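Local structure of D-glyceraldehyde dehydrogenase (NADP(+)) (Thermoplasma acidophilum, 5IZD) at residues A[363-369]-A[385-389]; A[269-274]-A[301-305]; A[327-331]-A[360-364]; A[22-26]-A[319-323]. The protein catalyses the NADP-dependent oxidation of D-glyceraldehyde to (R)-glycerate in the non-phosphorylated Entner-Doudoroff pathway, working as a homotetramer built as a dimer of dimers. One frame throughout, in Å; residues are numbered along the deposited sequence.

Contact 1 of 4, residues A[363-369]-A[385-389]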
loop_
_atom_site.group_PDB
_atom_site.type_symbol
_atom_site.label_atom_id
_atom_site.label_comp_id
_atom_site.label_asym_id
_atom_site.label_seq_id
_atom_site.Cartn_x
_atom_site.Cartn_y
_atom_site.Cartn_z
ATOM N N PHE A 363 -36.768 -26.521 13.425
ATOM C CA PHE A 363 -37.775 -25.979 12.524
ATOM C C PHE A 363 -37.482 -26.511 11.100
ATOM O O PHE A 363 -36.336 -26.580 10.690
ATOM C CB PHE A 363 -37.755 -24.443 12.549
ATOM C CG PHE A 363 -39.033 -23.827 12.102
ATOM C CD1 PHE A 363 -40.072 -23.627 13.011
ATOM C CD2 PHE A 363 -39.253 -23.539 10.787
ATOM C CE1 PHE A 363 -41.284 -23.108 12.626
ATOM C CE2 PHE A 363 -40.477 -23.007 10.377
ATOM C CZ PHE A 363 -41.495 -22.798 11.310
ATOM N N LEU A 364 -38.521 -26.876 10.364
ATOM C CA LEU A 364 -38.344 -27.413 9.023
ATOM C C LEU A 364 -37.891 -26.378 8.008
ATOM O O LEU A 364 -38.277 -25.202 8.107
ATOM C CB LEU A 364 -39.663 -28.026 8.514
ATOM C CG LEU A 364 -40.205 -29.293 9.227
ATOM C CD1 LEU A 364 -41.623 -29.604 8.786
ATOM C CD2 LEU A 364 -39.278 -30.459 8.876
ATOM N N PRO A 365 -37.102 -26.810 6.995
ATOM C CA PRO A 365 -36.906 -25.974 5.816
ATOM C C PRO A 365 -38.239 -25.455 5.246
ATOM O O PRO A 365 -39.195 -26.236 5.044
ATOM C CB PRO A 365 -36.242 -26.943 4.822
ATOM C CG PRO A 365 -35.474 -27.858 5.688
ATOM C CD PRO A 365 -36.432 -28.116 6.832
ATOM N N THR A 366 -38.334 -24.149 5.063
ATOM C CA THR A 366 -39.585 -23.507 4.734
ATOM C C THR A 366 -39.407 -22.575 3.479
ATOM O O THR A 366 -38.570 -21.673 3.499
ATOM C CB THR A 366 -40.113 -22.708 5.917
ATOM O OG1 THR A 366 -40.292 -23.571 7.060
ATOM C CG2 THR A 366 -41.434 -22.030 5.546
ATOM N N ILE A 367 -40.209 -22.836 2.443
ATOM C CA ILE A 367 -40.096 -22.182 1.149
ATOM C C ILE A 367 -41.448 -21.552 0.853
ATOM O O ILE A 367 -42.487 -22.216 0.966
ATOM C CB ILE A 367 -39.662 -23.169 0.036
ATOM C CG1 ILE A 367 -38.316 -23.841 0.396
ATOM C CG2 ILE A 367 -39.520 -22.462 -1.307
ATOM C CD1 ILE A 367 -38.148 -25.187 -0.279
ATOM N N ILE A 368 -41.416 -20.262 0.563
ATOM C CA ILE A 368 -42.586 -19.429 0.360
ATOM C C ILE A 368 -42.652 -18.806 -1.057
ATOM O O ILE A 368 -41.654 -18.222 -1.490
ATOM C CB ILE A 368 -42.559 -18.309 1.402
ATOM C CG1 ILE A 368 -42.673 -18.922 2.810
ATOM C CG2 ILE A 368 -43.662 -17.298 1.153
ATOM C CD1 ILE A 368 -42.783 -17.880 3.882
ATOM N N GLY A 369 -43.816 -18.895 -1.727
ATOM C CA GLY A 369 -44.157 -18.125 -2.996
ATOM C C GLY A 369 -45.105 -16.935 -2.793
ATOM O O GLY A 369 -45.872 -16.867 -1.785
ATOM N N PRO A 385 -34.446 -21.194 8.804
ATOM C CA PRO A 385 -34.404 -21.894 7.508
ATOM C C PRO A 385 -35.626 -21.623 6.579
ATOM O O PRO A 385 -36.263 -22.543 6.088
ATOM C CB PRO A 385 -34.294 -23.363 7.940
ATOM C CG PRO A 385 -35.091 -23.392 9.192
ATOM C CD PRO A 385 -34.755 -22.122 9.911
ATOM N N VAL A 386 -35.890 -20.347 6.322
ATOM C CA VAL A 386 -37.101 -19.877 5.695
ATOM C C VAL A 386 -36.688 -18.911 4.566
ATOM O O VAL A 386 -35.866 -18.025 4.801
ATOM C CB VAL A 386 -37.969 -19.050 6.683
ATOM C CG1 VAL A 386 -39.241 -18.565 6.007
ATOM C CG2 VAL A 386 -38.300 -19.818 7.959
ATOM N N ILE A 387 -37.261 -19.054 3.375
ATOM C CA ILE A 387 -36.962 -18.129 2.298
ATOM C C ILE A 387 -38.180 -17.980 1.389
ATOM O O ILE A 387 -38.901 -18.925 1.153
ATOM C CB ILE A 387 -35.678 -18.563 1.536
ATOM C CG1 ILE A 387 -35.197 -17.468 0.552
ATOM C CG2 ILE A 387 -35.897 -19.871 0.774
ATOM C CD1 ILE A 387 -33.749 -17.609 0.114
ATOM N N GLY A 388 -38.404 -16.757 0.896
ATOM C CA GLY A 388 -39.367 -16.478 -0.174
ATOM C C GLY A 388 -38.643 -16.310 -1.473
ATOM O O GLY A 388 -37.453 -15.902 -1.468
ATOM N N ALA A 389 -39.374 -16.563 -2.574
ATOM C CA ALA A 389 -38.861 -16.509 -3.911
ATOM C C ALA A 389 -39.766 -15.647 -4.791
ATOM O O ALA A 389 -40.981 -15.595 -4.609
ATOM C CB ALA A 389 -38.730 -17.890 -4.511
#
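Thr366 and Val386 sit side by side at the tight centre of this contact, their side chains pointing the same way from two parallel strands. Val386 CG2 lies 4.0 Å from Thr366 CB, while Thr366 CG2, held anti to the backbone N (chi1 of the hydroxyl branch -58°), faces the other methyl, Val386 CG1. One step on, Ile368 stretches CD1 obliquely over to Val386 CG1 at 4.2 Å; Gly388, paired with Ile368, has no side chain on that face. Thr366 N donates to Pro385 O at 2.8 Å and Ile387 N returns a bond to Thr366 O at 2.9 Å; Ile368 N to Ile387 O and Ala389 N to Ile368 O continue the ladder, the last being the most bent (143°). Thr366 pairs with Val386, but its N and O bond Pro385 and Ile387 on either side; Ile368 does the same about Gly388. The strands 366-369 and 386-392 form a beta-alpha-beta unit through the short helix 376-379, inside the seven-stranded mixed sheet of the aldehyde dehydrogenase fold. On the face opposite Thr366, Ile367 packs on Phe301 and Ser305 of helix 294-305. Before Thr366, van der Waals contact replaces strand pairing: Pro385 fills the space beside Phe363 and Leu364, its CG 3.7 Å from Phe363 O, 3.8 Å from Leu364 O and at the edge of the Phe363 ring. The looser side is Leu364, partly exposed, its CB leading away from 385-389 and its side chain packing on Ser349 and Pro351. Leu364 O receives Thr366 OG1 from above the carbonyl plane; that hydroxyl also bonds Gly348 N.

Contact 2 of 4, residues A[269-274]-A[301-305]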
loop_
_atom_site.group_PDB
_atom_site.type_symbol
_atom_site.label_atom_id
_atom_site.label_comp_id
_atom_site.label_asym_id
_atom_site.label_seq_id
_atom_site.Cartn_x
_atom_site.Cartn_y
_atom_site.Cartn_z
ATOM N N LEU A 269 -27.412 -22.794 -3.142
ATOM C CA LEU A 269 -28.587 -22.348 -2.398
ATOM C C LEU A 269 -28.867 -23.252 -1.195
ATOM O O LEU A 269 -29.236 -22.764 -0.131
ATOM C CB LEU A 269 -29.837 -22.307 -3.276
ATOM C CG LEU A 269 -31.098 -21.789 -2.592
ATOM C CD1 LEU A 269 -30.899 -20.361 -2.093
ATOM C CD2 LEU A 269 -32.246 -21.860 -3.596
ATOM N N LEU A 270 -28.678 -24.556 -1.359
ATOM C CA LEU A 270 -28.812 -25.462 -0.201
ATOM C C LEU A 270 -27.864 -25.040 0.909
ATOM O O LEU A 270 -28.256 -24.986 2.093
ATOM C CB LEU A 270 -28.550 -26.908 -0.599
ATOM C CG LEU A 270 -29.666 -27.649 -1.342
ATOM C CD1 LEU A 270 -29.120 -28.997 -1.849
ATOM C CD2 LEU A 270 -30.861 -27.885 -0.423
ATOM N N TRP A 271 -26.618 -24.782 0.529
ATOM C CA TRP A 271 -25.624 -24.251 1.460
ATOM C C TRP A 271 -26.063 -22.893 2.070
ATOM O O TRP A 271 -26.175 -22.752 3.311
ATOM C CB TRP A 271 -24.238 -24.111 0.820
ATOM C CG TRP A 271 -23.297 -23.542 1.809
ATOM C CD1 TRP A 271 -22.573 -24.234 2.752
ATOM C CD2 TRP A 271 -22.999 -22.158 2.011
ATOM N NE1 TRP A 271 -21.869 -23.361 3.533
ATOM C CE2 TRP A 271 -22.136 -22.079 3.117
ATOM C CE3 TRP A 271 -23.421 -20.969 1.399
ATOM C CZ2 TRP A 271 -21.662 -20.873 3.591
ATOM C CZ3 TRP A 271 -22.956 -19.749 1.909
ATOM C CH2 TRP A 271 -22.090 -19.725 2.976
ATOM N N ALA A 272 -26.425 -21.947 1.209
ATOM C CA ALA A 272 -26.671 -20.594 1.663
ATOM C C ALA A 272 -27.899 -20.451 2.548
ATOM O O ALA A 272 -27.911 -19.615 3.446
ATOM C CB ALA A 272 -26.709 -19.607 0.460
ATOM N N LYS A 273 -28.919 -21.290 2.332
ATOM C CA LYS A 273 -30.079 -21.268 3.177
ATOM C C LYS A 273 -29.929 -22.113 4.446
ATOM O O LYS A 273 -30.372 -21.712 5.512
ATOM C CB LYS A 273 -31.300 -21.793 2.452
ATOM C CG LYS A 273 -32.610 -21.598 3.210
ATOM C CD LYS A 273 -32.970 -20.142 3.444
ATOM C CE LYS A 273 -32.590 -19.635 4.807
ATOM N NZ LYS A 273 -32.894 -18.199 4.964
ATOM N N TYR A 274 -29.391 -23.314 4.319
ATOM C CA TYR A 274 -29.513 -24.294 5.399
ATOM C C TYR A 274 -28.301 -24.480 6.229
ATOM O O TYR A 274 -28.409 -25.072 7.296
ATOM C CB TYR A 274 -30.043 -25.662 4.890
ATOM C CG TYR A 274 -31.313 -25.509 4.153
ATOM C CD1 TYR A 274 -32.403 -24.866 4.749
ATOM C CD2 TYR A 274 -31.450 -25.967 2.845
ATOM C CE1 TYR A 274 -33.603 -24.710 4.070
ATOM C CE2 TYR A 274 -32.632 -25.833 2.170
ATOM C CZ TYR A 274 -33.708 -25.192 2.751
ATOM O OH TYR A 274 -34.918 -25.023 2.055
ATOM N N PHE A 301 -35.643 -27.254 -6.007
ATOM C CA PHE A 301 -35.233 -26.743 -4.699
ATOM C C PHE A 301 -36.105 -27.302 -3.580
ATOM O O PHE A 301 -35.600 -27.664 -2.509
ATOM C CB PHE A 301 -35.298 -25.210 -4.659
ATOM C CG PHE A 301 -34.952 -24.608 -3.320
ATOM C CD1 PHE A 301 -33.787 -24.977 -2.651
ATOM C CD2 PHE A 301 -35.760 -23.600 -2.761
ATOM C CE1 PHE A 301 -33.459 -24.394 -1.427
ATOM C CE2 PHE A 301 -35.422 -23.017 -1.542
ATOM C CZ PHE A 301 -34.283 -23.428 -0.868
ATOM N N VAL A 302 -37.401 -27.356 -3.824
ATOM C CA VAL A 302 -38.320 -28.034 -2.899
ATOM C C VAL A 302 -37.941 -29.523 -2.694
ATOM O O VAL A 302 -37.854 -30.014 -1.537
ATOM C CB VAL A 302 -39.780 -27.867 -3.349
ATOM C CG1 VAL A 302 -40.693 -28.744 -2.479
ATOM C CG2 VAL A 302 -40.182 -26.399 -3.267
ATOM N N GLU A 303 -37.696 -30.220 -3.811
ATOM C CA GLU A 303 -37.321 -31.659 -3.794
ATOM C C GLU A 303 -36.027 -31.894 -3.027
ATOM O O GLU A 303 -35.967 -32.796 -2.195
ATOM C CB GLU A 303 -37.224 -32.248 -5.210
ATOM C CG GLU A 303 -36.915 -33.730 -5.303
ATOM C CD GLU A 303 -37.984 -34.622 -4.694
ATOM O OE1 GLU A 303 -37.637 -35.761 -4.342
ATOM O OE2 GLU A 303 -39.161 -34.207 -4.559
ATOM N N LEU A 304 -35.023 -31.039 -3.215
ATOM C CA LEU A 304 -33.790 -31.201 -2.459
ATOM C C LEU A 304 -33.938 -30.898 -0.949
ATOM O O LEU A 304 -33.346 -31.603 -0.075
ATOM C CB LEU A 304 -32.701 -30.342 -3.059
ATOM C CG LEU A 304 -32.215 -30.871 -4.400
ATOM C CD1 LEU A 304 -31.670 -29.705 -5.183
ATOM C CD2 LEU A 304 -31.143 -31.924 -4.183
ATOM N N SER A 305 -34.727 -29.851 -0.674
ATOM C CA SER A 305 -34.993 -29.370 0.678
ATOM C C SER A 305 -35.673 -30.458 1.548
ATOM O O SER A 305 -35.396 -30.539 2.713
ATOM C CB SER A 305 -35.830 -28.075 0.662
ATOM O OG SER A 305 -35.069 -26.947 0.189
#
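Leu269 CD2 stands squarely over the Phe301 ring, 3.5 Å from its centroid and 11° off the ring normal, a CH-pi contact that marks the apolar centre. The two side chains cross at about a right angle. Leu269 places its CG anti to the backbone N (chi1 -177°), which carries the branch out toward Phe301. Next to this pair, both methyls of Leu270 close on Leu304 CB, with Leu270 CD1 at 4.0 Å, again crossing nearly perpendicularly. These side chains are what fill the gap between helices whose local axes come no closer than 11.3 Å and are inclined at 62°. Helices 262-274 and 294-305 lie against the same side of the seven-stranded sheet of the aldehyde dehydrogenase fold, since Tyr274, Phe301 and Ser305 all touch Ile367 of strand 366-369. Farther out, Phe492 of the second subunit packs on both Leu270 and Leu304, so the inter-helix seam reaches a subunit interface. The polar edge begins where Tyr274 approaches Phe301 from the opposite direction, with Tyr274 CE2 at 4.0 Å from Phe301 CE1. Its hydroxyl, Tyr274 OH, donates to Ser305 OG at 2.7 Å, and the acceptor lies near the plane of the tyrosine ring. Ser305 OG in turn donates to Phe301 O at 2.8 Å, completing a short relay from one helix to the backbone of the other. Phe301 O also takes Ser305 N, the two donors arriving from opposite faces of the carbonyl plane. The same Ser305 OG sits over the Phe301 face opposite Leu269 CD2, offset toward the rim.

Contact 3 of 4, residues A[327-331]-A[360-364]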
loop_
_atom_site.group_PDB
_atom_site.type_symbol
_atom_site.label_atom_id
_atom_site.label_comp_id
_atom_site.label_asym_id
_atom_site.label_seq_id
_atom_site.Cartn_x
_atom_site.Cartn_y
_atom_site.Cartn_z
ATOM N N LEU A 327 -36.981 -20.000 18.120
ATOM C CA LEU A 327 -38.071 -20.841 17.620
ATOM C C LEU A 327 -39.409 -20.100 17.561
ATOM O O LEU A 327 -40.127 -20.195 16.535
ATOM C CB LEU A 327 -38.220 -22.128 18.468
ATOM C CG LEU A 327 -39.404 -23.037 18.185
ATOM C CD1 LEU A 327 -39.365 -23.427 16.701
ATOM C CD2 LEU A 327 -39.467 -24.263 19.148
ATOM N N GLN A 328 -39.777 -19.423 18.664
ATOM C CA GLN A 328 -40.985 -18.633 18.693
ATOM C C GLN A 328 -40.956 -17.539 17.596
ATOM O O GLN A 328 -41.947 -17.296 16.966
ATOM C CB GLN A 328 -41.182 -17.946 20.050
ATOM C CG GLN A 328 -42.551 -17.267 20.191
ATOM C CD GLN A 328 -42.760 -16.499 21.502
ATOM O OE1 GLN A 328 -42.959 -17.093 22.539
ATOM N NE2 GLN A 328 -42.746 -15.169 21.441
ATOM N N ALA A 329 -39.828 -16.848 17.450
ATOM C CA ALA A 329 -39.729 -15.752 16.494
ATOM C C ALA A 329 -39.916 -16.285 15.042
ATOM O O ALA A 329 -40.633 -15.718 14.265
ATOM C CB ALA A 329 -38.413 -14.984 16.687
ATOM N N THR A 330 -39.296 -17.412 14.729
ATOM C CA THR A 330 -39.444 -18.042 13.449
ATOM C C THR A 330 -40.901 -18.410 13.165
ATOM O O THR A 330 -41.374 -18.154 12.051
ATOM C CB THR A 330 -38.507 -19.252 13.342
ATOM O OG1 THR A 330 -37.179 -18.868 13.677
ATOM C CG2 THR A 330 -38.538 -19.853 11.976
ATOM N N SER A 331 -41.632 -18.956 14.154
ATOM C CA SER A 331 -43.067 -19.279 13.955
ATOM C C SER A 331 -43.919 -18.073 13.681
ATOM O O SER A 331 -44.795 -18.137 12.867
ATOM C CB SER A 331 -43.725 -20.014 15.157
ATOM O OG SER A 331 -42.873 -21.044 15.522
ATOM N N GLY A 360 -36.342 -30.112 21.625
ATOM C CA GLY A 360 -35.349 -29.261 20.988
ATOM C C GLY A 360 -36.021 -28.226 20.087
ATOM O O GLY A 360 -37.194 -28.283 19.884
ATOM N N TYR A 361 -35.263 -27.247 19.663
ATOM C CA TYR A 361 -35.786 -26.087 18.884
ATOM C C TYR A 361 -35.590 -26.206 17.384
ATOM O O TYR A 361 -35.072 -25.307 16.721
ATOM C CB TYR A 361 -35.185 -24.772 19.397
ATOM C CG TYR A 361 -35.050 -24.730 20.917
ATOM C CD1 TYR A 361 -36.128 -24.945 21.748
ATOM C CD2 TYR A 361 -33.832 -24.463 21.490
ATOM C CE1 TYR A 361 -35.996 -24.895 23.138
ATOM C CE2 TYR A 361 -33.675 -24.435 22.869
ATOM C CZ TYR A 361 -34.736 -24.631 23.684
ATOM O OH TYR A 361 -34.486 -24.596 25.052
ATOM N N PHE A 362 -36.093 -27.297 16.840
ATOM C CA PHE A 362 -35.972 -27.618 15.430
ATOM C C PHE A 362 -37.070 -26.923 14.665
ATOM O O PHE A 362 -38.166 -26.734 15.162
ATOM C CB PHE A 362 -36.076 -29.130 15.232
ATOM C CG PHE A 362 -34.922 -29.886 15.814
ATOM C CD1 PHE A 362 -33.733 -30.031 15.091
ATOM C CD2 PHE A 362 -34.987 -30.410 17.111
ATOM C CE1 PHE A 362 -32.656 -30.710 15.624
ATOM C CE2 PHE A 362 -33.882 -31.074 17.644
ATOM C CZ PHE A 362 -32.719 -31.243 16.885
ATOM N N PHE A 363 -36.768 -26.521 13.425
ATOM C CA PHE A 363 -37.775 -25.979 12.524
ATOM C C PHE A 363 -37.482 -26.511 11.100
ATOM O O PHE A 363 -36.336 -26.580 10.690
ATOM C CB PHE A 363 -37.755 -24.443 12.549
ATOM C CG PHE A 363 -39.033 -23.827 12.102
ATOM C CD1 PHE A 363 -40.072 -23.627 13.011
ATOM C CD2 PHE A 363 -39.253 -23.539 10.787
ATOM C CE1 PHE A 363 -41.284 -23.108 12.626
ATOM C CE2 PHE A 363 -40.477 -23.007 10.377
ATOM C CZ PHE A 363 -41.495 -22.798 11.310
ATOM N N LEU A 364 -38.521 -26.876 10.364
ATOM C CA LEU A 364 -38.344 -27.413 9.023
ATOM C C LEU A 364 -37.891 -26.378 8.008
ATOM O O LEU A 364 -38.277 -25.202 8.107
ATOM C CB LEU A 364 -39.663 -28.026 8.514
ATOM C CG LEU A 364 -40.205 -29.293 9.227
ATOM C CD1 LEU A 364 -41.623 -29.604 8.786
ATOM C CD2 LEU A 364 -39.278 -30.459 8.876
#
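Leu327 and Tyr361 come closest along the backbone, CA to CA 5.9 Å, where an irregular chain runs past one side of a helix. At this point Leu327 CB meets Tyr361 CB at 4.1 Å, and Leu327 CD2 lies at the edge of the tyrosine ring, near its plane. The other methyl, Leu327 CD1, reaches along the chain to the edge of the Phe363 ring, 3.8 Å from Phe363 CD1, and is equally near Phe362 O. The helix is 324-339 of the aldehyde dehydrogenase fold; the chain beside it is the loop that leads from strand 343-346 into strand 366-369. Phe363 leaves that loop with CG anti to the backbone N (chi1 -158°), which brings its ring against helix 324-339. Thr330 CG2 covers one face, 3.9 Å from the centroid and only 8° off the normal, a CH-pi contact. The hydroxyl of Thr330 is occupied in its own helix by Ala326 O. Ser331 OG is 3.9 Å from Phe363 CE1 and likewise bonds backward, to Leu327 O at 3.0 Å, approaching from the face of that carbonyl opposite Ser331 N.

Contact 4 of 4, residues A[22-26]-A[319-323]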
loop_
_atom_site.group_PDB
_atom_site.type_symbol
_atom_site.label_atom_id
_atom_site.label_comp_id
_atom_site.label_asym_id
_atom_site.label_seq_id
_atom_site.Cartn_x
_atom_site.Cartn_y
_atom_site.Cartn_z
ATOM N N LYS A 22 -27.421 -22.565 30.914
ATOM C CA LYS A 22 -27.309 -22.798 29.466
ATOM C C LYS A 22 -28.161 -24.012 29.083
ATOM O O LYS A 22 -28.002 -25.094 29.677
ATOM C CB LYS A 22 -25.844 -23.061 29.108
ATOM C CG LYS A 22 -25.588 -23.815 27.803
ATOM C CD LYS A 22 -26.003 -23.006 26.635
ATOM C CE LYS A 22 -25.831 -23.832 25.373
ATOM N NZ LYS A 22 -26.592 -23.192 24.242
ATOM N N TYR A 23 -29.058 -23.814 28.128
ATOM C CA TYR A 23 -29.905 -24.840 27.499
ATOM C C TYR A 23 -29.346 -25.458 26.238
ATOM O O TYR A 23 -28.745 -24.741 25.377
ATOM C CB TYR A 23 -31.267 -24.227 27.127
ATOM C CG TYR A 23 -32.101 -23.965 28.346
ATOM C CD1 TYR A 23 -31.921 -22.819 29.120
ATOM C CD2 TYR A 23 -33.035 -24.919 28.777
ATOM C CE1 TYR A 23 -32.688 -22.618 30.293
ATOM C CE2 TYR A 23 -33.801 -24.703 29.893
ATOM C CZ TYR A 23 -33.610 -23.544 30.627
ATOM O OH TYR A 23 -34.343 -23.382 31.754
ATOM N N SER A 24 -29.542 -26.771 26.110
ATOM C CA SER A 24 -29.274 -27.499 24.860
ATOM C C SER A 24 -30.348 -27.195 23.820
ATOM O O SER A 24 -31.529 -27.363 24.096
ATOM C CB SER A 24 -29.274 -29.010 25.081
ATOM O OG SER A 24 -29.311 -29.715 23.842
ATOM N N PRO A 25 -29.943 -26.827 22.607
ATOM C CA PRO A 25 -30.983 -26.643 21.578
ATOM C C PRO A 25 -31.471 -27.945 20.972
ATOM O O PRO A 25 -32.450 -27.938 20.251
ATOM C CB PRO A 25 -30.276 -25.775 20.506
ATOM C CG PRO A 25 -28.872 -26.111 20.637
ATOM C CD PRO A 25 -28.645 -26.312 22.130
ATOM N N VAL A 26 -30.764 -29.033 21.270
ATOM C CA VAL A 26 -31.082 -30.358 20.758
ATOM C C VAL A 26 -32.128 -31.016 21.622
ATOM O O VAL A 26 -33.009 -31.658 21.094
ATOM C CB VAL A 26 -29.777 -31.210 20.667
ATOM C CG1 VAL A 26 -30.037 -32.645 20.295
ATOM C CG2 VAL A 26 -28.810 -30.597 19.661
ATOM N N GLY A 319 -29.113 -28.555 11.783
ATOM C CA GLY A 319 -29.349 -28.489 13.216
ATOM C C GLY A 319 -30.536 -27.663 13.663
ATOM O O GLY A 319 -31.296 -27.144 12.851
ATOM N N PRO A 320 -30.698 -27.532 14.977
ATOM C CA PRO A 320 -31.774 -26.742 15.536
ATOM C C PRO A 320 -31.460 -25.261 15.592
ATOM O O PRO A 320 -30.283 -24.856 15.493
ATOM C CB PRO A 320 -31.883 -27.311 16.983
ATOM C CG PRO A 320 -30.461 -27.648 17.293
ATOM C CD PRO A 320 -29.969 -28.265 16.029
ATOM N N LEU A 321 -32.505 -24.464 15.789
ATOM C CA LEU A 321 -32.311 -23.066 16.211
ATOM C C LEU A 321 -31.722 -23.012 17.638
ATOM O O LEU A 321 -31.935 -23.927 18.435
ATOM C CB LEU A 321 -33.616 -22.292 16.136
ATOM C CG LEU A 321 -34.348 -22.402 14.784
ATOM C CD1 LEU A 321 -35.715 -21.734 14.857
ATOM C CD2 LEU A 321 -33.504 -21.816 13.729
ATOM N N ILE A 322 -31.005 -21.936 17.926
ATOM C CA ILE A 322 -30.261 -21.763 19.158
ATOM C C ILE A 322 -31.054 -21.802 20.453
ATOM O O ILE A 322 -30.563 -22.301 21.441
ATOM C CB ILE A 322 -29.364 -20.488 19.113
ATOM C CG1 ILE A 322 -28.324 -20.458 20.262
ATOM C CG2 ILE A 322 -30.182 -19.193 18.988
ATOM C CD1 ILE A 322 -27.343 -21.613 20.199
ATOM N N ASN A 323 -32.263 -21.274 20.464
ATOM C CA ASN A 323 -33.021 -21.223 21.711
ATOM C C ASN A 323 -34.512 -21.123 21.471
ATOM O O ASN A 323 -34.959 -20.963 20.333
ATOM C CB ASN A 323 -32.501 -20.113 22.652
ATOM C CG ASN A 323 -32.545 -18.723 22.023
ATOM O OD1 ASN A 323 -33.520 -18.353 21.378
ATOM N ND2 ASN A 323 -31.495 -17.962 22.210
HETATM O O HOH W 1 -28.956 -21.517 24.011
#
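Pro25 lays its CB and CG against Pro320 and the carbonyls of Leu321 and Ile322, and can be followed atom by atom. Its CB lies 3.2 Å from Leu321 O and 3.6 Å from Ile322 O; Leu321 O points toward this methylene, whereas Ile322 O only lies close beside it. The same Pro25 CB is 3.7 Å from Pro320 CG. At the tip, Pro25 CG still has Pro320 CG within 4.0 Å, the two rings set at a slant. On the backbone side, Pro25 O lies 3.4 Å from Pro320 CB. Val26 widens the apolar patch: with CG2 anti to the carbonyl carbon (CG1 at chi1 173°), that methyl lies beside Pro320 CG, at 4.1 Å. The turn that presents Pro25 is an ST turn, in which Val26 N donates to Ser24 OG. Segment 22-26 leaves strand 19-23 of the small N-terminal sheet, while 319-323 ends at Asn323, the N-cap of helix 324-339, whose OD1 accepts from Ala326 N. Direct polar bonds between the two segments are absent; a water supplies the link instead, accepting from Lys22 NZ at 2.9 Å and donating to Ile322 O at 3.1 Å. Lys22 NZ also bonds Asp176 O and Glu89 O, with a weak bond to Tyr23 O. Asp176 is among the residues assigned by similarity to NADP binding, and its OD1 accepts from Asn323 ND2. The chemistry implies an apolar proline contact beside a water-bridged polar one, in which a buried ammonium group surrounded by carbonyl oxygens would probably keep its positive charge.

In the fold
Contact 2 covers the face of the sheet that carries Ile367 of contact 1: their centres are 9 Å apart, Ile367 CG1 lies 3.6 Å from Phe301 CE2, and Lys273 NZ reaches Val386 O at 3.0 Å. Contact 3 continues contact 1 through the shared Phe363 and Leu364, and Val386 CG2 meets Thr330 CG2 at 4.0 Å. Tyr361 then ties contact 3 to contact 4, its N bonding Pro25 O at 3.0 Å and its O accepting from Leu321 N at 2.9 Å. Among contacts 1, 3 and 4 the side chains come progressively nearer to bound NADP: about 14 Å at Pro385, 11 Å at Thr330 and 6 Å at Ile322, which also neighbours Trp148 and Asp176, NADP-site residues by similarity.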